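DnaJ homolog subfamily C member 10 (Mus musculus, PDB 3APQ) reduces disulfides in the endoplasmic reticulum, serving both the correct folding of proteins and the degradation of misfolded ones, and interacts through its J domain with the chaperone HSPA5. Local coordinates at residues Asn3-Leu8 with Asp59-Tyr64; Val119-Pro124 with Phe173-Gly178; Ser127-Leu132 with Ser168-Phe173. All coordinates share one frame; numbering follows the deposited sequence.

Contact 1 (Asn3-Leu8 with Asp59-Tyr64); sequences NFYSLL and DLRKKY. Unlike the reference sequence in segment 59-64: D59 (reference His).
Y64 reaches from helix 58-67 to the first turn of helix 4-8 and buries more surface in this contact than any other residue. Its CB points toward helix 4-8, and its CG lies anti to the backbone N (chi1 -180°), which brings CG near F4 CD2. CG and CD1 lie over F4 CD2 and CE2, face to face, while CD2 and CE2 have Y5 CE2 for a neighbour on the ring's edge, at 4.0 Å from Y64 CE2. CE1 sits 3.3 Å from F4 CD2, the atom that lies over the centre of the tyrosine ring. Centroids 4.2 Å apart and planes only 12° from parallel define an offset stack. At the tip, Y64 OH accepts the backbone N-H of F4 at 2.7 Å, and N3 CB closes in at 3.3 Å from the same oxygen.

The phenol thus takes up an amide of the helix's first turn, where no preceding turn supplies a carbonyl. N3 and S6 complete that end as a capping box: S6 N gives to N3 OD1 at 2.9 Å, and N3 N to S6 OG.

A second polar link joins Y5 and R61, whose side chains cross at about a right angle. R61, extended from CG to NE, directs NE to Y5 OH at 2.8 Å, nearly straight at 170° and within the guanidinium plane. D65 also bonds this hydroxyl, and R61 NH2 is held by the carbonyls of K12 and A14. The stack and the two hydrogen bonds across the contact join helix 4-8 to helix 58-67, the first and last helices of the J domain, as in the DnaJ fold.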
loop_
_atom_site.group_PDB
_atom_site.type_symbol
_atom_site.label_atom_id
_atom_site.label_comp_id
_atom_site.label_asym_id
_atom_site.label_seq_id
_atom_site.Cartn_x
_atom_site.Cartn_y
_atom_site.Cartn_z
ATOM N N ASN A 3 -8.661 19.740 11.905
ATOM C CA ASN A 3 -8.599 18.335 12.263
ATOM C C ASN A 3 -7.708 17.668 11.244
ATOM O O ASN A 3 -7.297 18.314 10.263
ATOM C CB ASN A 3 -10.021 17.710 12.261
ATOM C CG ASN A 3 -10.728 17.844 10.918
ATOM O OD1 ASN A 3 -10.312 17.265 9.919
ATOM N ND2 ASN A 3 -11.831 18.595 10.911
ATOM N N PHE A 4 -7.402 16.381 11.436
ATOM C CA PHE A 4 -6.431 15.743 10.562
ATOM C C PHE A 4 -6.846 15.693 9.108
ATOM O O PHE A 4 -5.992 15.719 8.209
ATOM C CB PHE A 4 -6.076 14.318 11.056
ATOM C CG PHE A 4 -5.274 14.278 12.321
ATOM C CD1 PHE A 4 -4.524 15.391 12.751
ATOM C CD2 PHE A 4 -5.226 13.094 13.066
ATOM C CE1 PHE A 4 -3.780 15.343 13.906
ATOM C CE2 PHE A 4 -4.480 13.022 14.220
ATOM C CZ PHE A 4 -3.749 14.170 14.651
ATOM N N TYR A 5 -8.152 15.519 8.897
ATOM C CA TYR A 5 -8.733 15.477 7.562
ATOM C C TYR A 5 -8.565 16.803 6.825
ATOM O O TYR A 5 -8.040 16.842 5.719
ATOM C CB TYR A 5 -10.216 15.118 7.711
ATOM C CG TYR A 5 -10.389 13.707 8.214
ATOM C CD1 TYR A 5 -10.046 12.643 7.410
ATOM C CD2 TYR A 5 -10.883 13.455 9.481
ATOM C CE1 TYR A 5 -10.194 11.319 7.864
ATOM C CE2 TYR A 5 -11.039 12.159 9.970
ATOM C CZ TYR A 5 -10.703 11.100 9.144
ATOM O OH TYR A 5 -10.846 9.820 9.593
ATOM N N SER A 6 -9.016 17.894 7.448
ATOM C CA SER A 6 -8.900 19.195 6.803
ATOM C C SER A 6 -7.439 19.615 6.663
ATOM O O SER A 6 -7.089 20.280 5.684
ATOM C CB SER A 6 -9.777 20.228 7.511
ATOM O OG SER A 6 -9.345 20.438 8.845
ATOM N N LEU A 7 -6.561 19.160 7.571
ATOM C CA LEU A 7 -5.136 19.443 7.399
ATOM C C LEU A 7 -4.612 18.835 6.097
ATOM O O LEU A 7 -3.809 19.451 5.350
ATOM C CB LEU A 7 -4.346 18.943 8.608
ATOM C CG LEU A 7 -2.896 19.445 8.723
ATOM C CD1 LEU A 7 -2.764 20.991 8.895
ATOM C CD2 LEU A 7 -2.184 18.686 9.888
ATOM N N LEU A 8 -5.045 17.615 5.803
ATOM C CA LEU A 8 -4.637 16.981 4.541
ATOM C C LEU A 8 -5.492 17.400 3.345
ATOM O O LEU A 8 -5.136 17.074 2.207
ATOM C CB LEU A 8 -4.688 15.460 4.664
ATOM C CG LEU A 8 -3.694 14.892 5.699
ATOM C CD1 LEU A 8 -3.771 13.355 5.838
ATOM C CD2 LEU A 8 -2.256 15.343 5.438
ATOM N N ASP A 59 -6.698 1.179 13.206
ATOM C CA ASP A 59 -7.010 1.304 14.632
ATOM C C ASP A 59 -6.909 2.741 15.129
ATOM O O ASP A 59 -7.756 3.224 15.886
ATOM C CB ASP A 59 -6.073 0.421 15.477
ATOM C CG ASP A 59 -6.449 -1.026 15.419
ATOM O OD1 ASP A 59 -6.989 -1.528 16.438
ATOM O OD2 ASP A 59 -6.231 -1.662 14.356
ATOM N N LEU A 60 -5.823 3.405 14.735
ATOM C CA LEU A 60 -5.549 4.772 15.187
ATOM C C LEU A 60 -6.558 5.755 14.585
ATOM O O LEU A 60 -7.007 6.709 15.260
ATOM C CB LEU A 60 -4.114 5.172 14.813
ATOM C CG LEU A 60 -2.898 4.322 15.289
ATOM C CD1 LEU A 60 -1.563 4.996 14.947
ATOM C CD2 LEU A 60 -2.981 3.974 16.775
ATOM N N ARG A 61 -6.882 5.564 13.298
ATOM C CA ARG A 61 -7.928 6.402 12.675
ATOM C C ARG A 61 -9.291 6.220 13.382
ATOM O O ARG A 61 -10.036 7.179 13.578
ATOM C CB ARG A 61 -8.102 6.016 11.200
ATOM C CG ARG A 61 -9.013 6.988 10.436
ATOM C CD ARG A 61 -8.947 6.656 8.944
ATOM N NE ARG A 61 -9.907 7.508 8.223
ATOM C CZ ARG A 61 -10.238 7.330 6.948
ATOM N NH1 ARG A 61 -9.723 6.314 6.229
ATOM N NH2 ARG A 61 -11.124 8.140 6.397
ATOM N N LYS A 62 -9.642 4.977 13.701
ATOM C CA LYS A 62 -10.935 4.712 14.364
ATOM C C LYS A 62 -11.028 5.451 15.703
ATOM O O LYS A 62 -12.051 6.073 16.052
ATOM C CB LYS A 62 -11.018 3.226 14.596
ATOM C CG LYS A 62 -12.371 2.709 15.169
ATOM C CD LYS A 62 -12.455 1.176 14.951
ATOM C CE LYS A 62 -11.879 0.785 13.574
ATOM N NZ LYS A 62 -11.534 -0.694 13.445
ATOM N N LYS A 63 -9.935 5.360 16.440
ATOM C CA LYS A 63 -9.795 6.036 17.715
ATOM C C LYS A 63 -9.902 7.559 17.531
ATOM O O LYS A 63 -10.650 8.199 18.237
ATOM C CB LYS A 63 -8.453 5.672 18.339
ATOM C CG LYS A 63 -8.426 5.845 19.851
ATOM C CD LYS A 63 -7.024 5.577 20.451
ATOM C CE LYS A 63 -6.987 6.043 21.917
ATOM N NZ LYS A 63 -5.634 5.871 22.553
ATOM N N TYR A 64 -9.172 8.105 16.550
ATOM C CA TYR A 64 -9.235 9.532 16.234
ATOM C C TYR A 64 -10.639 9.984 15.852
ATOM O O TYR A 64 -11.085 11.051 16.268
ATOM C CB TYR A 64 -8.247 9.870 15.087
ATOM C CG TYR A 64 -8.264 11.338 14.713
ATOM C CD1 TYR A 64 -7.634 12.286 15.547
ATOM C CD2 TYR A 64 -8.938 11.797 13.569
ATOM C CE1 TYR A 64 -7.637 13.651 15.251
ATOM C CE2 TYR A 64 -8.939 13.195 13.234
ATOM C CZ TYR A 64 -8.293 14.103 14.099
ATOM O OH TYR A 64 -8.202 15.466 13.847
#

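Contact 2 (Val119-Pro124 with Phe173-Gly178); sequences VNFYSP and FIFRSG
V119 and F173 form an antiparallel hydrogen-bonded pair, the one bridge between these two segments. V119 N gives to F173 O at 2.9 Å with an almost linear N-H...O angle of 177°, and F173 N returns a bond to V119 O at 3.0 Å. The short strand segments run antiparallel with a twist, 136° between their N-to-C directions. The pairing continues in the same register, where F121 bonds S171, two residues earlier on the neighbouring strand.

Apolar contacts fill the sheet face that carries V119 and F173. F121 CG lies anti to its carbonyl carbon (chi1 -69°), beside the backbone N, and from there the ring reaches toward that of F175, tip to tip. F121 CE2 stands 3.8 Å from F175 CE2, each atom near the plane of the other ring. F121 meets F173 differently: the two side chains cross at about a right angle, with F121 CD2 4.0 Å from F173 CD2. V119 CB adds a contact at the edge of the F175 ring, 4.1 Å from F175 CE2. On its own strand V119 CG1 lies over one face of F121, offset toward the rim.

Beyond the segments, F107 meets F175 edge-to-face, and V152 of strand 148-153 touches F121. The chemistry therefore divides in two: directional amide bonds fix the strand register, whereas the side chains meet through carbon alone, F121 and F175 edge to edge at their tips, consistent with F175 linking this sheet face to helix 104-113 through F107.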
loop_
_atom_site.group_PDB
_atom_site.type_symbol
_atom_site.label_atom_id
_atom_site.label_comp_id
_atom_site.label_asym_id
_atom_site.label_seq_id
_atom_site.Cartn_x
_atom_site.Cartn_y
_atom_site.Cartn_z
ATOM N N VAL A 119 -1.181 -11.563 -5.378
ATOM C CA VAL A 119 -0.733 -10.445 -4.563
ATOM C C VAL A 119 0.808 -10.332 -4.513
ATOM O O VAL A 119 1.526 -11.321 -4.304
ATOM C CB VAL A 119 -1.283 -10.598 -3.122
ATOM C CG1 VAL A 119 -0.782 -9.422 -2.197
ATOM C CG2 VAL A 119 -2.809 -10.654 -3.180
ATOM N N ASN A 120 1.279 -9.107 -4.734
ATOM C CA ASN A 120 2.677 -8.743 -4.675
ATOM C C ASN A 120 2.919 -8.133 -3.308
ATOM O O ASN A 120 2.405 -7.021 -3.029
ATOM C CB ASN A 120 2.961 -7.707 -5.762
ATOM C CG ASN A 120 4.359 -7.130 -5.690
ATOM O OD1 ASN A 120 5.172 -7.530 -4.856
ATOM N ND2 ASN A 120 4.662 -6.224 -6.611
ATOM N N PHE A 121 3.667 -8.861 -2.475
ATOM C CA PHE A 121 4.104 -8.394 -1.149
ATOM C C PHE A 121 5.449 -7.710 -1.339
ATOM O O PHE A 121 6.446 -8.348 -1.724
ATOM C CB PHE A 121 4.272 -9.545 -0.141
ATOM C CG PHE A 121 2.975 -10.191 0.267
ATOM C CD1 PHE A 121 2.340 -9.814 1.433
ATOM C CD2 PHE A 121 2.433 -11.217 -0.505
ATOM C CE1 PHE A 121 1.135 -10.419 1.804
ATOM C CE2 PHE A 121 1.215 -11.818 -0.150
ATOM C CZ PHE A 121 0.582 -11.417 1.012
ATOM N N TYR A 122 5.475 -6.418 -1.105
ATOM C CA TYR A 122 6.702 -5.626 -1.340
ATOM C C TYR A 122 7.078 -4.839 -0.084
ATOM O O TYR A 122 6.369 -4.866 0.922
ATOM C CB TYR A 122 6.479 -4.730 -2.597
ATOM C CG TYR A 122 5.421 -3.648 -2.409
ATOM C CD1 TYR A 122 5.812 -2.392 -1.985
ATOM C CD2 TYR A 122 4.053 -3.865 -2.640
ATOM C CE1 TYR A 122 4.910 -1.375 -1.751
ATOM C CE2 TYR A 122 3.093 -2.778 -2.397
ATOM C CZ TYR A 122 3.564 -1.552 -1.975
ATOM O OH TYR A 122 2.774 -0.412 -1.739
ATOM N N SER A 123 8.224 -4.152 -0.106
ATOM C CA SER A 123 8.648 -3.374 1.036
ATOM C C SER A 123 9.317 -2.107 0.490
ATOM O O SER A 123 9.892 -2.150 -0.600
ATOM C CB SER A 123 9.595 -4.189 1.917
ATOM O OG SER A 123 10.129 -3.426 2.979
ATOM N N PRO A 124 9.204 -0.979 1.229
ATOM C CA PRO A 124 9.872 0.241 0.779
ATOM C C PRO A 124 11.418 0.013 0.769
ATOM O O PRO A 124 11.927 -0.830 1.514
ATOM C CB PRO A 124 9.470 1.284 1.859
ATOM C CG PRO A 124 9.036 0.488 3.053
ATOM C CD PRO A 124 8.347 -0.718 2.403
ATOM N N PHE A 173 2.266 -14.239 -4.326
ATOM C CA PHE A 173 1.507 -15.434 -3.933
ATOM C C PHE A 173 0.141 -15.351 -4.537
ATOM O O PHE A 173 -0.487 -14.266 -4.556
ATOM C CB PHE A 173 1.311 -15.470 -2.431
ATOM C CG PHE A 173 2.507 -15.961 -1.650
ATOM C CD1 PHE A 173 2.698 -17.347 -1.440
ATOM C CD2 PHE A 173 3.419 -15.065 -1.090
ATOM C CE1 PHE A 173 3.799 -17.833 -0.677
ATOM C CE2 PHE A 173 4.515 -15.541 -0.319
ATOM C CZ PHE A 173 4.705 -16.921 -0.129
ATOM N N ILE A 174 -0.366 -16.493 -4.977
ATOM C CA ILE A 174 -1.740 -16.524 -5.448
ATOM C C ILE A 174 -2.632 -17.226 -4.404
ATOM O O ILE A 174 -2.216 -18.223 -3.764
ATOM C CB ILE A 174 -1.778 -17.050 -6.881
ATOM C CG1 ILE A 174 -3.101 -16.743 -7.548
ATOM C CG2 ILE A 174 -1.453 -18.523 -6.933
ATOM C CD1 ILE A 174 -3.001 -16.676 -9.096
ATOM N N PHE A 175 -3.820 -16.660 -4.166
ATOM C CA PHE A 175 -4.693 -17.119 -3.054
ATOM C C PHE A 175 -6.101 -17.373 -3.590
ATOM O O PHE A 175 -6.617 -16.636 -4.450
ATOM C CB PHE A 175 -4.859 -16.013 -1.977
ATOM C CG PHE A 175 -3.602 -15.609 -1.273
ATOM C CD1 PHE A 175 -3.212 -16.259 -0.093
ATOM C CD2 PHE A 175 -2.815 -14.554 -1.770
ATOM C CE1 PHE A 175 -2.033 -15.884 0.618
ATOM C CE2 PHE A 175 -1.631 -14.171 -1.090
ATOM C CZ PHE A 175 -1.229 -14.868 0.108
ATOM N N ARG A 176 -6.761 -18.392 -3.048
ATOM C CA ARG A 176 -8.211 -18.479 -3.197
ATOM C C ARG A 176 -8.779 -19.219 -1.978
ATOM O O ARG A 176 -8.298 -20.308 -1.643
ATOM C CB ARG A 176 -8.618 -19.180 -4.493
ATOM C CG ARG A 176 -10.112 -18.980 -4.845
ATOM C CD ARG A 176 -10.723 -20.177 -5.534
ATOM N NE ARG A 176 -9.720 -20.994 -6.218
ATOM C CZ ARG A 176 -9.414 -20.910 -7.513
ATOM N NH1 ARG A 176 -10.026 -20.022 -8.310
ATOM N NH2 ARG A 176 -8.475 -21.718 -8.018
ATOM N N SER A 177 -9.776 -18.617 -1.323
ATOM C CA SER A 177 -10.467 -19.277 -0.217
ATOM C C SER A 177 -10.584 -20.788 -0.429
ATOM O O SER A 177 -10.974 -21.252 -1.505
ATOM C CB SER A 177 -11.875 -18.705 -0.039
ATOM O OG SER A 177 -12.458 -19.274 1.115
ATOM N N GLY A 178 -10.239 -21.552 0.611
ATOM C CA GLY A 178 -10.369 -23.006 0.523
ATOM C C GLY A 178 -9.158 -23.694 -0.086
ATOM O O GLY A 178 -9.082 -24.936 -0.084
#

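Contact 3 (Ser127-Leu132 with Ser168-Phe173); sequences SHCHDL and SYPSLF
P170 lays its ring against the first turns of helix 127-142, touching three of its side chains. Its CD is 3.6 Å from H128 CB. The same CD stands 3.8 Å from C129 SG, and P170 CG lies equally far from L132 CD2, so CD serves H128 and C129 while CG and CB meet L132. The closest CA pair, C129 and P170 at 5.3 Å, places the proline beside the cysteine.

C129 SG is anti to its own carbonyl carbon (chi1 -57°), which puts the sulfur beside the peptide linking Y169 and P170. It approaches Y169 CB and P170 N at 3.6 Å each. That peptide is cis, and SG thus meets the residues on both sides of it. The phenol ring of Y169 leads away from the helix. The sulfur itself is tied to C126 in the redox-active disulfide, and Y169 also touches C126.

Further along, L132 and L172 meet tip to tip, with CD2 of L132 3.6 Å from CD2 of L172. This leucine pair continues the apolar seam from the active-site end toward strand 171-175; N120 of the adjacent strand 117-122 touches L132, P170 and L172. Within the loop that carries Y169 and P170, S171 OG gives a hydrogen bond to S168 O at 2.9 Å, from above the carbonyl plane.

An alanine in place of P170 removes CG and CD, which would probably open a gap between H128, C129 and L132 and leave the cis peptide without the ring that lowers its cost.

A CxxC motif at a helix start, facing a cis-proline loop that leads into a strand, is the hallmark of the active site in the thioredoxin fold.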
loop_
_atom_site.group_PDB
_atom_site.type_symbol
_atom_site.label_atom_id
_atom_site.label_comp_id
_atom_site.label_asym_id
_atom_site.label_seq_id
_atom_site.Cartn_x
_atom_site.Cartn_y
_atom_site.Cartn_z
ATOM N N SER A 127 15.077 -2.708 -3.988
ATOM C CA SER A 127 15.483 -2.510 -5.390
ATOM C C SER A 127 14.793 -3.519 -6.300
ATOM O O SER A 127 14.370 -3.158 -7.393
ATOM C CB SER A 127 17.011 -2.600 -5.546
ATOM O OG SER A 127 17.415 -2.288 -6.863
ATOM N N HIS A 128 14.673 -4.769 -5.843
ATOM C CA HIS A 128 13.973 -5.806 -6.660
ATOM C C HIS A 128 12.472 -5.554 -6.828
ATOM O O HIS A 128 11.871 -5.889 -7.898
ATOM C CB HIS A 128 14.183 -7.204 -6.089
ATOM C CG HIS A 128 15.603 -7.692 -6.174
ATOM N ND1 HIS A 128 16.210 -8.016 -7.365
ATOM C CD2 HIS A 128 16.524 -7.942 -5.204
ATOM C CE1 HIS A 128 17.441 -8.450 -7.131
ATOM N NE2 HIS A 128 17.658 -8.409 -5.823
ATOM N N CYS A 129 11.880 -4.940 -5.801
ATOM C CA CYS A 129 10.483 -4.494 -5.842
ATOM C C CYS A 129 10.355 -3.385 -6.883
ATOM O O CYS A 129 9.425 -3.429 -7.688
ATOM C CB CYS A 129 10.014 -4.018 -4.441
ATOM S SG CYS A 129 10.196 -5.319 -3.173
ATOM N N HIS A 130 11.262 -2.409 -6.894
ATOM C CA HIS A 130 11.162 -1.368 -7.902
ATOM C C HIS A 130 11.374 -1.894 -9.308
ATOM O O HIS A 130 10.754 -1.390 -10.292
ATOM C CB HIS A 130 12.077 -0.181 -7.580
ATOM C CG HIS A 130 11.448 0.772 -6.611
ATOM N ND1 HIS A 130 10.912 1.983 -6.998
ATOM C CD2 HIS A 130 11.201 0.658 -5.286
ATOM C CE1 HIS A 130 10.377 2.580 -5.943
ATOM N NE2 HIS A 130 10.530 1.794 -4.898
ATOM N N ASP A 131 12.211 -2.908 -9.421
ATOM C CA ASP A 131 12.489 -3.452 -10.710
ATOM C C ASP A 131 11.244 -4.115 -11.267
ATOM O O ASP A 131 10.993 -4.034 -12.463
ATOM C CB ASP A 131 13.603 -4.511 -10.621
ATOM C CG ASP A 131 15.008 -3.904 -10.524
ATOM O OD1 ASP A 131 15.146 -2.665 -10.611
ATOM O OD2 ASP A 131 15.981 -4.682 -10.349
ATOM N N LEU A 132 10.514 -4.799 -10.402
ATOM C CA LEU A 132 9.296 -5.537 -10.750
ATOM C C LEU A 132 8.067 -4.604 -10.992
ATOM O O LEU A 132 7.217 -4.886 -11.826
ATOM C CB LEU A 132 8.993 -6.562 -9.661
ATOM C CG LEU A 132 7.625 -7.208 -9.765
ATOM C CD1 LEU A 132 7.523 -8.090 -11.045
ATOM C CD2 LEU A 132 7.324 -8.070 -8.501
ATOM N N SER A 168 11.070 -11.905 2.655
ATOM C CA SER A 168 11.970 -11.340 1.664
ATOM C C SER A 168 11.046 -10.788 0.561
ATOM O O SER A 168 9.861 -11.153 0.505
ATOM C CB SER A 168 12.923 -12.390 1.157
ATOM O OG SER A 168 12.205 -13.354 0.412
ATOM N N TYR A 169 11.557 -9.850 -0.239
ATOM C CA TYR A 169 10.691 -9.065 -1.121
ATOM C C TYR A 169 11.342 -8.949 -2.486
ATOM O O TYR A 169 12.557 -8.922 -2.592
ATOM C CB TYR A 169 10.474 -7.682 -0.507
ATOM C CG TYR A 169 10.197 -7.773 0.959
ATOM C CD1 TYR A 169 8.899 -7.996 1.435
ATOM C CD2 TYR A 169 11.235 -7.685 1.874
ATOM C CE1 TYR A 169 8.653 -8.079 2.801
ATOM C CE2 TYR A 169 11.008 -7.782 3.218
ATOM C CZ TYR A 169 9.703 -7.986 3.680
ATOM O OH TYR A 169 9.516 -8.108 5.049
ATOM N N PRO A 170 10.539 -8.875 -3.546
ATOM C CA PRO A 170 9.081 -9.059 -3.531
ATOM C C PRO A 170 8.731 -10.522 -3.333
ATOM O O PRO A 170 9.538 -11.404 -3.675
ATOM C CB PRO A 170 8.645 -8.606 -4.946
ATOM C CG PRO A 170 9.881 -8.882 -5.795
ATOM C CD PRO A 170 11.085 -8.642 -4.902
ATOM N N SER A 171 7.557 -10.789 -2.767
ATOM C CA SER A 171 7.044 -12.166 -2.683
ATOM C C SER A 171 5.669 -12.180 -3.321
ATOM O O SER A 171 4.806 -11.372 -2.976
ATOM C CB SER A 171 7.012 -12.665 -1.228
ATOM O OG SER A 171 8.311 -13.097 -0.910
ATOM N N LEU A 172 5.495 -13.031 -4.317
ATOM C CA LEU A 172 4.239 -13.023 -5.063
ATOM C C LEU A 172 3.503 -14.345 -4.797
ATOM O O LEU A 172 4.060 -15.431 -5.006
ATOM C CB LEU A 172 4.454 -12.856 -6.581
ATOM C CG LEU A 172 5.436 -11.808 -7.179
ATOM C CD1 LEU A 172 5.315 -11.575 -8.678
ATOM C CD2 LEU A 172 5.551 -10.495 -6.486
ATOM N N PHE A 173 2.266 -14.239 -4.326
ATOM C CA PHE A 173 1.507 -15.434 -3.933
ATOM C C PHE A 173 0.141 -15.351 -4.537
ATOM O O PHE A 173 -0.487 -14.266 -4.556
ATOM C CB PHE A 173 1.311 -15.470 -2.431
ATOM C CG PHE A 173 2.507 -15.961 -1.650
ATOM C CD1 PHE A 173 2.698 -17.347 -1.440
ATOM C CD2 PHE A 173 3.419 -15.065 -1.090
ATOM C CE1 PHE A 173 3.799 -17.833 -0.677
ATOM C CE2 PHE A 173 4.515 -15.541 -0.319
ATOM C CZ PHE A 173 4.705 -16.921 -0.129
#

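This chain is the piece of a longer protein that holds its J domain and first thioredoxin domain. Contact 1 belongs to the former and contacts 2 and 3 to the latter; the centres of contacts 1 and 2 are about 28 Å apart, on opposite sides of the chain's centre. Contacts 2 and 3 touch: both use strand 171-175, have F173 in common and adjoin along strand 117-122. Contact 3 is the buried one; contacts 1 and 2 are partly buried. Helix against helix, contact 1 mixes an aromatic stack with side-chain hydrogen bonds. Contact 2 joins strands by amide bonds and phenylalanine rings, and contact 3 presses helix to loop and strand through apolar carbon and sulfur.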